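Local coordinates for phenylalanine ammonia-lyase (Rhodosporidium toruloides, PDB 1Y2M) that catalyses the non-oxidative deamination of L-phenylalanine and L-tyrosine to trans-cinnamic and p-coumaric acid, working as a homotetramer built as a dimer of dimers, at the interface of chains A and B. Sequence-based numbering; all coordinates share one arbitrary frame. Chains: chain A/B, Phenylalanine ammonia-lyase.

The interface of chains A and B. Residues chain A 206, 508, 511-512; chain B 476, 480, 515, 519.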
loop_
_atom_site.group_PDB
_atom_site.type_symbol
_atom_site.label_atom_id
_atom_site.label_comp_id
_atom_site.label_asym_id
_atom_site.label_seq_id
_atom_site.Cartn_x
_atom_site.Cartn_y
_atom_site.Cartn_z
ATOM N N ARG A 206 4.107 -21.540 3.758
ATOM C CA ARG A 206 4.994 -20.404 3.954
ATOM C C ARG A 206 6.419 -20.802 4.300
ATOM O O ARG A 206 6.704 -21.912 4.796
ATOM C CB ARG A 206 4.463 -19.505 5.084
ATOM C CG ARG A 206 3.106 -18.894 4.839
ATOM C CD ARG A 206 2.693 -17.979 5.936
ATOM N NE ARG A 206 1.485 -17.182 5.675
ATOM C CZ ARG A 206 0.298 -17.451 6.219
ATOM N NH1 ARG A 206 0.137 -18.541 6.983
ATOM N NH2 ARG A 206 -0.748 -16.645 6.016
ATOM N N ILE A 508 4.788 -15.789 -2.447
ATOM C CA ILE A 508 3.907 -14.946 -1.621
ATOM C C ILE A 508 2.988 -14.118 -2.547
ATOM O O ILE A 508 1.765 -14.048 -2.371
ATOM C CB ILE A 508 4.700 -14.058 -0.647
ATOM C CG1 ILE A 508 5.440 -14.921 0.368
ATOM C CG2 ILE A 508 3.732 -13.066 0.067
ATOM C CD1 ILE A 508 6.577 -14.201 1.116
ATOM N N ARG A 511 0.403 -16.241 -4.071
ATOM C CA ARG A 511 -0.648 -16.566 -3.109
ATOM C C ARG A 511 -1.652 -15.442 -3.001
ATOM O O ARG A 511 -2.876 -15.667 -2.990
ATOM C CB ARG A 511 -0.029 -16.857 -1.770
ATOM C CG ARG A 511 0.564 -18.262 -1.637
ATOM C CD ARG A 511 1.261 -18.517 -0.289
ATOM N NE ARG A 511 0.441 -17.944 0.794
ATOM C CZ ARG A 511 0.882 -17.090 1.710
ATOM N NH1 ARG A 511 2.174 -16.846 1.841
ATOM N NH2 ARG A 511 0.035 -16.600 2.594
ATOM N N ARG A 512 -1.158 -14.213 -2.992
ATOM C CA ARG A 512 -2.069 -13.072 -2.915
ATOM C C ARG A 512 -2.886 -12.915 -4.209
ATOM O O ARG A 512 -4.093 -12.589 -4.152
ATOM C CB ARG A 512 -1.315 -11.791 -2.566
ATOM C CG ARG A 512 -0.613 -11.779 -1.242
ATOM C CD ARG A 512 -1.608 -12.124 -0.137
ATOM N NE ARG A 512 -0.980 -11.976 1.192
ATOM C CZ ARG A 512 -1.194 -12.748 2.241
ATOM N NH1 ARG A 512 -1.969 -13.799 2.159
ATOM N NH2 ARG A 512 -0.598 -12.445 3.391
ATOM N N ALA B 476 10.823 -14.376 4.863
ATOM C CA ALA B 476 9.543 -14.550 4.183
ATOM C C ALA B 476 8.358 -14.112 5.054
ATOM O O ALA B 476 7.440 -13.435 4.584
ATOM C CB ALA B 476 9.385 -15.987 3.765
ATOM N N GLU B 480 5.847 -10.884 4.304
ATOM C CA GLU B 480 4.378 -11.094 4.267
ATOM C C GLU B 480 3.661 -10.151 5.225
ATOM O O GLU B 480 2.653 -9.518 4.869
ATOM C CB GLU B 480 4.028 -12.543 4.528
ATOM C CG GLU B 480 2.552 -12.800 4.367
ATOM C CD GLU B 480 2.159 -14.284 4.262
ATOM O OE1 GLU B 480 3.032 -15.172 3.984
ATOM O OE2 GLU B 480 0.969 -14.544 4.461
ATOM N N GLU B 515 -4.725 -12.674 10.270
ATOM C CA GLU B 515 -3.703 -13.312 9.429
ATOM C C GLU B 515 -2.297 -12.873 9.863
ATOM O O GLU B 515 -1.363 -13.676 9.956
ATOM C CB GLU B 515 -3.896 -12.968 7.955
ATOM C CG GLU B 515 -2.943 -13.804 7.113
ATOM C CD GLU B 515 -3.204 -13.825 5.596
ATOM O OE1 GLU B 515 -4.203 -13.230 5.098
ATOM O OE2 GLU B 515 -2.360 -14.440 4.877
ATOM N N VAL B 519 0.928 -15.058 11.004
ATOM C CA VAL B 519 2.240 -15.019 10.394
ATOM C C VAL B 519 3.318 -14.594 11.434
ATOM O O VAL B 519 4.459 -15.136 11.485
ATOM C CB VAL B 519 2.259 -14.074 9.181
ATOM C CG1 VAL B 519 3.664 -13.890 8.627
ATOM C CG2 VAL B 519 1.316 -14.527 8.115
HETATM O O HOH W 1 1.050 -10.258 2.596
HETATM O O HOH W 2 -2.943 -16.872 2.787
#
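B:Glu480 pushes its carboxylate among A:Arg206, A:Arg511 and A:Arg512, forming a salt-bridge cluster across the subunit interface. Arginine suits this place because its coplanar N-H groups can grip a carboxylate with two nitrogens, and glutamate because its two oxygens can accept from several arginines. A:Arg511 grips end-on: NH1 lies 2.9 Å from OE1 of B:Glu480 and NH2 2.9 Å from OE2, both bonds nearly straight (173° at the hydrogen) but reaching the oxygens from above the carboxylate plane. A bend at chi3 (42°) turns the guanidinium of A:Arg511 toward its mate. A:Arg206 instead comes side-on, its NE (2.9 Å) and NH2 both bonding to B:Glu480 OE2 on its syn side but tilted some 30° out of the carboxylate plane. A:Arg512 makes a salt bridge but no hydrogen bond to that OE2, its NH2 standing 2.8 Å away with the N-H pointing elsewhere. It hydrogen-bonds B:Glu515, whose OE2 takes both NH1, at 2.8 Å, and NH2 from one face. An alanine in place of B:Glu480 would probably cost A:Arg511 its end-on mate and A:Arg206 its side-on one, leaving the clustered positive charge less well balanced. Water 1 links NE and NH2 of A:Arg512 to the backbone O of B:Glu480. B:Val519 lays its CG2, a compact methyl, over one face of the A:Arg206 guanidinium, toward the rim. Helix 506-560 and the loop bearing A:Arg206 meet helices 468-484 and 506-564 of chain B, and two-fold symmetry repeats the cluster.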